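Local atomic coordinates of regulatory protein recX (Lactobacillus salivarius, PDB entry 3E3V), a protein that probably modulates the activity of the recombinase RecA, the part modelled here being a chain of three-helix modules. Residues Y70-V75 with L107-D112; L114-G119 with I156-Q161. All coordinates share one frame; numbering follows the deposited sequence.

Contact 1 (Y70-V75 with L107-D112); sequences YAESYV and LILYTD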
loop_
_atom_site.group_PDB
_atom_site.type_symbol
_atom_site.label_atom_id
_atom_site.label_comp_id
_atom_site.label_asym_id
_atom_site.label_seq_id
_atom_site.Cartn_x
_atom_site.Cartn_y
_atom_site.Cartn_z
ATOM N N TYR A 70 1.335 0.629 -10.041
ATOM C CA TYR A 70 1.696 1.371 -8.831
ATOM C C TYR A 70 1.304 0.541 -7.606
ATOM O O TYR A 70 2.131 0.233 -6.751
ATOM C CB TYR A 70 0.952 2.706 -8.754
ATOM C CG TYR A 70 1.372 3.540 -7.550
ATOM C CD1 TYR A 70 2.436 4.443 -7.639
ATOM C CD2 TYR A 70 0.744 3.385 -6.313
ATOM C CE1 TYR A 70 2.867 5.175 -6.523
ATOM C CE2 TYR A 70 1.169 4.109 -5.190
ATOM C CZ TYR A 70 2.227 5.001 -5.303
ATOM O OH TYR A 70 2.648 5.725 -4.207
ATOM N N ALA A 71 0.024 0.191 -7.536
ATOM C CA ALA A 71 -0.521 -0.583 -6.422
ATOM C C ALA A 71 0.182 -1.917 -6.198
ATOM O O ALA A 71 0.429 -2.311 -5.061
ATOM C CB ALA A 71 -2.026 -0.805 -6.631
ATOM N N GLU A 72 0.505 -2.628 -7.277
ATOM C CA GLU A 72 1.176 -3.908 -7.124
ATOM C C GLU A 72 2.580 -3.796 -6.533
ATOM O O GLU A 72 2.966 -4.595 -5.680
ATOM C CB GLU A 72 1.217 -4.654 -8.462
ATOM C CG GLU A 72 0.032 -5.587 -8.642
ATOM C CD GLU A 72 -0.005 -6.245 -10.009
ATOM O OE1 GLU A 72 1.070 -6.642 -10.509
ATOM O OE2 GLU A 72 -1.113 -6.375 -10.573
ATOM N N SER A 73 3.347 -2.810 -6.979
ATOM C CA SER A 73 4.694 -2.644 -6.460
ATOM C C SER A 73 4.635 -2.157 -5.007
ATOM O O SER A 73 5.464 -2.545 -4.177
ATOM C CB SER A 73 5.469 -1.658 -7.326
ATOM O OG SER A 73 4.807 -0.411 -7.350
ATOM N N TYR A 74 3.652 -1.318 -4.692
ATOM C CA TYR A 74 3.520 -0.843 -3.321
ATOM C C TYR A 74 3.279 -2.051 -2.424
ATOM O O TYR A 74 3.946 -2.213 -1.406
ATOM C CB TYR A 74 2.356 0.139 -3.178
ATOM C CG TYR A 74 2.227 0.679 -1.757
ATOM C CD1 TYR A 74 3.216 1.504 -1.213
ATOM C CD2 TYR A 74 1.152 0.318 -0.947
ATOM C CE1 TYR A 74 3.141 1.950 0.111
ATOM C CE2 TYR A 74 1.065 0.760 0.380
ATOM C CZ TYR A 74 2.064 1.571 0.898
ATOM O OH TYR A 74 2.009 1.981 2.206
ATOM N N VAL A 75 2.333 -2.905 -2.819
ATOM C CA VAL A 75 1.999 -4.114 -2.061
ATOM C C VAL A 75 3.216 -5.022 -1.883
ATOM O O VAL A 75 3.474 -5.533 -0.793
ATOM C CB VAL A 75 0.854 -4.913 -2.764
ATOM C CG1 VAL A 75 0.776 -6.352 -2.224
ATOM C CG2 VAL A 75 -0.471 -4.206 -2.537
ATOM N N LEU A 107 -3.871 -6.374 -3.691
ATOM C CA LEU A 107 -3.687 -7.057 -2.415
ATOM C C LEU A 107 -3.772 -8.565 -2.523
ATOM O O LEU A 107 -3.364 -9.291 -1.617
ATOM C CB LEU A 107 -4.678 -6.506 -1.379
ATOM C CG LEU A 107 -4.132 -5.215 -0.742
ATOM C CD1 LEU A 107 -5.230 -4.437 -0.011
ATOM C CD2 LEU A 107 -2.993 -5.607 0.211
ATOM N N ILE A 108 -4.279 -9.036 -3.652
ATOM C CA ILE A 108 -4.371 -10.464 -3.889
ATOM C C ILE A 108 -2.974 -11.081 -3.819
ATOM O O ILE A 108 -2.829 -12.273 -3.551
ATOM C CB ILE A 108 -4.973 -10.754 -5.275
ATOM C CG1 ILE A 108 -6.401 -10.198 -5.345
ATOM C CG2 ILE A 108 -4.937 -12.239 -5.549
ATOM C CD1 ILE A 108 -7.332 -10.746 -4.289
ATOM N N LEU A 109 -1.944 -10.270 -4.056
ATOM C CA LEU A 109 -0.571 -10.771 -4.005
ATOM C C LEU A 109 -0.145 -11.115 -2.584
ATOM O O LEU A 109 0.761 -11.924 -2.383
ATOM C CB LEU A 109 0.406 -9.747 -4.599
ATOM C CG LEU A 109 0.240 -9.406 -6.083
ATOM C CD1 LEU A 109 1.105 -8.191 -6.428
ATOM C CD2 LEU A 109 0.619 -10.621 -6.947
ATOM N N TYR A 110 -0.793 -10.507 -1.593
ATOM C CA TYR A 110 -0.437 -10.794 -0.206
ATOM C C TYR A 110 -1.258 -11.996 0.244
ATOM O O TYR A 110 -2.242 -11.858 0.963
ATOM C CB TYR A 110 -0.718 -9.582 0.697
ATOM C CG TYR A 110 0.164 -9.534 1.925
ATOM C CD1 TYR A 110 0.968 -10.619 2.261
ATOM C CD2 TYR A 110 0.211 -8.404 2.731
ATOM C CE1 TYR A 110 1.796 -10.584 3.349
ATOM C CE2 TYR A 110 1.040 -8.358 3.837
ATOM C CZ TYR A 110 1.835 -9.451 4.144
ATOM O OH TYR A 110 2.677 -9.420 5.239
ATOM N N THR A 111 -0.834 -13.175 -0.206
ATOM C CA THR A 111 -1.498 -14.435 0.096
ATOM C C THR A 111 -1.585 -14.707 1.594
ATOM O O THR A 111 -0.815 -14.149 2.390
ATOM C CB THR A 111 -0.771 -15.622 -0.598
ATOM O OG1 THR A 111 0.553 -15.756 -0.068
ATOM C CG2 THR A 111 -0.677 -15.384 -2.109
ATOM N N ASP A 112 -2.523 -15.572 1.973
ATOM C CA ASP A 112 -2.717 -15.917 3.378
ATOM C C ASP A 112 -1.463 -16.499 3.999
ATOM O O ASP A 112 -1.061 -16.093 5.091
ATOM C CB ASP A 112 -3.867 -16.908 3.539
ATOM C CG ASP A 112 -5.227 -16.257 3.331
ATOM O OD1 ASP A 112 -5.276 -15.050 3.012
ATOM O OD2 ASP A 112 -6.245 -16.952 3.487
#

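Contact 2 (L114-G119 with I156-Q161); sequences LQVEKG and IDTIIQ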
loop_
_atom_site.group_PDB
_atom_site.type_symbol
_atom_site.label_atom_id
_atom_site.label_comp_id
_atom_site.label_asym_id
_atom_site.label_seq_id
_atom_site.Cartn_x
_atom_site.Cartn_y
_atom_site.Cartn_z
ATOM N N LEU A 114 1.576 -16.042 3.181
ATOM C CA LEU A 114 2.623 -15.035 3.340
ATOM C C LEU A 114 2.321 -14.117 4.525
ATOM O O LEU A 114 3.235 -13.705 5.248
ATOM C CB LEU A 114 2.772 -14.205 2.064
ATOM C CG LEU A 114 3.437 -14.990 0.928
ATOM C CD1 LEU A 114 3.342 -14.221 -0.379
ATOM C CD2 LEU A 114 4.892 -15.263 1.299
ATOM N N GLN A 115 1.040 -13.798 4.717
ATOM C CA GLN A 115 0.617 -12.946 5.827
ATOM C C GLN A 115 0.870 -13.658 7.139
ATOM O O GLN A 115 1.394 -13.080 8.085
ATOM C CB GLN A 115 -0.877 -12.621 5.729
ATOM C CG GLN A 115 -1.257 -11.749 4.551
ATOM C CD GLN A 115 -2.734 -11.423 4.540
ATOM O OE1 GLN A 115 -3.355 -11.369 3.478
ATOM N NE2 GLN A 115 -3.306 -11.195 5.718
ATOM N N VAL A 116 0.482 -14.928 7.191
ATOM C CA VAL A 116 0.660 -15.732 8.393
ATOM C C VAL A 116 2.124 -15.821 8.773
ATOM O O VAL A 116 2.475 -15.706 9.952
ATOM C CB VAL A 116 0.106 -17.158 8.191
ATOM C CG1 VAL A 116 0.484 -18.051 9.368
ATOM C CG2 VAL A 116 -1.391 -17.092 8.042
ATOM N N GLU A 117 2.979 -16.014 7.772
ATOM C CA GLU A 117 4.407 -16.137 8.024
ATOM C C GLU A 117 4.999 -14.845 8.572
ATOM O O GLU A 117 5.889 -14.882 9.417
ATOM C CB GLU A 117 5.141 -16.549 6.746
ATOM C CG GLU A 117 6.464 -17.257 7.010
ATOM C CD GLU A 117 7.081 -17.829 5.751
ATOM O OE1 GLU A 117 6.366 -18.551 5.019
ATOM O OE2 GLU A 117 8.279 -17.562 5.498
ATOM N N LYS A 118 4.510 -13.698 8.109
ATOM C CA LYS A 118 5.026 -12.436 8.622
ATOM C C LYS A 118 4.444 -12.191 10.011
ATOM O O LYS A 118 5.115 -11.649 10.893
ATOM C CB LYS A 118 4.667 -11.275 7.693
ATOM C CG LYS A 118 5.210 -9.934 8.179
ATOM C CD LYS A 118 5.558 -9.019 7.014
ATOM C CE LYS A 118 6.831 -9.462 6.287
ATOM N NZ LYS A 118 8.071 -9.186 7.065
ATOM N N GLY A 119 3.195 -12.614 10.188
ATOM C CA GLY A 119 2.516 -12.461 11.458
ATOM C C GLY A 119 3.120 -13.324 12.549
ATOM O O GLY A 119 3.146 -12.915 13.711
ATOM N N ILE A 156 -5.165 -13.846 12.011
ATOM C CA ILE A 156 -4.604 -13.774 13.360
ATOM C C ILE A 156 -4.820 -15.100 14.116
ATOM O O ILE A 156 -3.925 -15.582 14.818
ATOM C CB ILE A 156 -5.218 -12.560 14.133
ATOM C CG1 ILE A 156 -4.773 -11.251 13.459
ATOM C CG2 ILE A 156 -4.768 -12.556 15.585
ATOM C CD1 ILE A 156 -5.367 -10.002 14.065
ATOM N N ASP A 157 -5.994 -15.700 13.956
ATOM C CA ASP A 157 -6.284 -16.980 14.611
ATOM C C ASP A 157 -5.329 -18.057 14.097
ATOM O O ASP A 157 -4.872 -18.914 14.843
ATOM C CB ASP A 157 -7.725 -17.419 14.334
ATOM C CG ASP A 157 -8.738 -16.616 15.108
ATOM O OD1 ASP A 157 -8.366 -16.044 16.151
ATOM O OD2 ASP A 157 -9.913 -16.565 14.678
ATOM N N THR A 158 -5.044 -18.015 12.808
ATOM C CA THR A 158 -4.133 -18.980 12.210
ATOM C C THR A 158 -2.710 -18.717 12.717
ATOM O O THR A 158 -1.939 -19.650 12.950
ATOM C CB THR A 158 -4.194 -18.876 10.674
ATOM O OG1 THR A 158 -5.544 -19.107 10.258
ATOM C CG2 THR A 158 -3.269 -19.915 10.000
ATOM N N ILE A 159 -2.368 -17.444 12.898
ATOM C CA ILE A 159 -1.043 -17.082 13.407
ATOM C C ILE A 159 -0.893 -17.606 14.841
ATOM O O ILE A 159 0.144 -18.171 15.199
ATOM C CB ILE A 159 -0.844 -15.554 13.403
ATOM C CG1 ILE A 159 -0.666 -15.058 11.960
ATOM C CG2 ILE A 159 0.344 -15.176 14.283
ATOM C CD1 ILE A 159 -0.818 -13.534 11.799
ATOM N N ILE A 160 -1.937 -17.412 15.646
ATOM C CA ILE A 160 -1.952 -17.864 17.036
ATOM C C ILE A 160 -1.811 -19.387 17.123
ATOM O O ILE A 160 -1.118 -19.902 18.005
ATOM C CB ILE A 160 -3.263 -17.442 17.751
ATOM C CG1 ILE A 160 -3.357 -15.919 17.820
ATOM C CG2 ILE A 160 -3.317 -18.036 19.155
ATOM C CD1 ILE A 160 -2.205 -15.268 18.553
ATOM N N GLN A 161 -2.471 -20.108 16.217
ATOM C CA GLN A 161 -2.390 -21.569 16.211
ATOM C C GLN A 161 -0.954 -21.960 15.870
ATOM O O GLN A 161 -0.398 -22.901 16.437
ATOM C CB GLN A 161 -3.368 -22.157 15.176
ATOM C CG GLN A 161 -3.235 -23.663 14.923
ATOM C CD GLN A 161 -4.292 -24.195 13.949
ATOM O OE1 GLN A 161 -4.861 -23.441 13.149
ATOM N NE2 GLN A 161 -4.549 -25.501 14.006
#

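Contact 1 (Y70-V75 with L107-D112)
Tyr110 N donates to the carbonyl O of Leu107 across 2.8 Å, closing a type I beta turn that brings both Leu107 and Leu109 up to Val75 of helix 67-81. Val75 spreads its two methyls between them. Its CG1, anti to the backbone N (chi1 164°), lies 4.2 Å from Leu109 CB, while CG2 comes to 4.0 Å from Leu107 CD2, where the two side chains cross at about a right angle. A branched residue suits this place because each arm meets a different leucine. The CB of Leu107 points away from the helix, and the contact is made by one terminal methyl, CD2. One helical turn before Val75, Glu72 offers its aliphatic part: CG sits 3.6 Å from Leu109 CD1, the two chains again crossing nearly at right angles. The carboxylate is engaged elsewhere, with OE2 in a salt bridge to Lys68 on the same helix, so glutamate can serve as both hydrocarbon and charge. Ala106 packs against Glu72 and Val75, and Tyr110 leans on Ile89. The contact thus lays the connector between helices 100-107 and 112-129 against the first helix of RecX's second three-helix domain. Since the groups meeting across it are apolar carbons, the attachment probably rests on shape and partial exclusion of water, while Tyr110 N and Leu107 O satisfy each other within the turn.

Contact 2 (L114-G119 with I156-Q161)
Ile159 lays its side chain over the backbone of helix 112-129, spanning the turn from Val116 to Gly119. CG1 stands beside its own backbone N (chi1 -73°) and lies 3.8 Å from Val116 O. Further out, CD1 reaches 3.5 Å from Gly119 CA, while the other branch, CG2, rests 3.6 Å from Gly119 O. Glycine suits this position because a CB here would point toward the opposite helix and run into Ile159 CD1; the bare backbone instead gives the isoleucine a shallow seat. Val116 flanks that seat with its two methyls. CG1 passes 4.1 Å from Ile159 CG1, the side chains sliding past each other in opposite directions, and CG2 comes to 3.9 Å from Thr158 CG2, with those two side chains crossing at about a right angle. Thr158 works with both its branches: the methyl faces Val116, and the hydroxyl OG1 is bonded to Asp154 O one turn back in its own helix. An alanine in place of Ile159 would probably open a gap above Gly119 and leave Val116 CG1 without its partner on this side. The helix segments cross at -54° with their axes 9.1 Å apart at closest approach. Ile156 and Ile160, neighbours of Ile159 on helix 153-165, pack against helix 135-148. First and last helices joined in this way, with the middle one against the last, make up the third three-helix domain of RecX, a sequence family grouped with the helix-turn-helix clan.

Helices 14-29, 35-39 and 49-61 come first, ahead of both contacts. Contact 1 then closes a loop that runs from helix 67-81 through helices 86-94 and 100-107, tying the start of the second three-helix unit to the connector leaving it. Contact 2 opens a few residues later and closes over helix 135-148, joining the ends of the third unit. The two loops stand in series, neither nested nor crossed, with centres about 17 Å apart. Residues 107-112 link them: Thr111 caps the start of helix 112-129 through a weak bond to Leu114 N, and Tyr110 OH packs 3.4 Å from Lys118 CD, so the connector touches the first helix of the third unit.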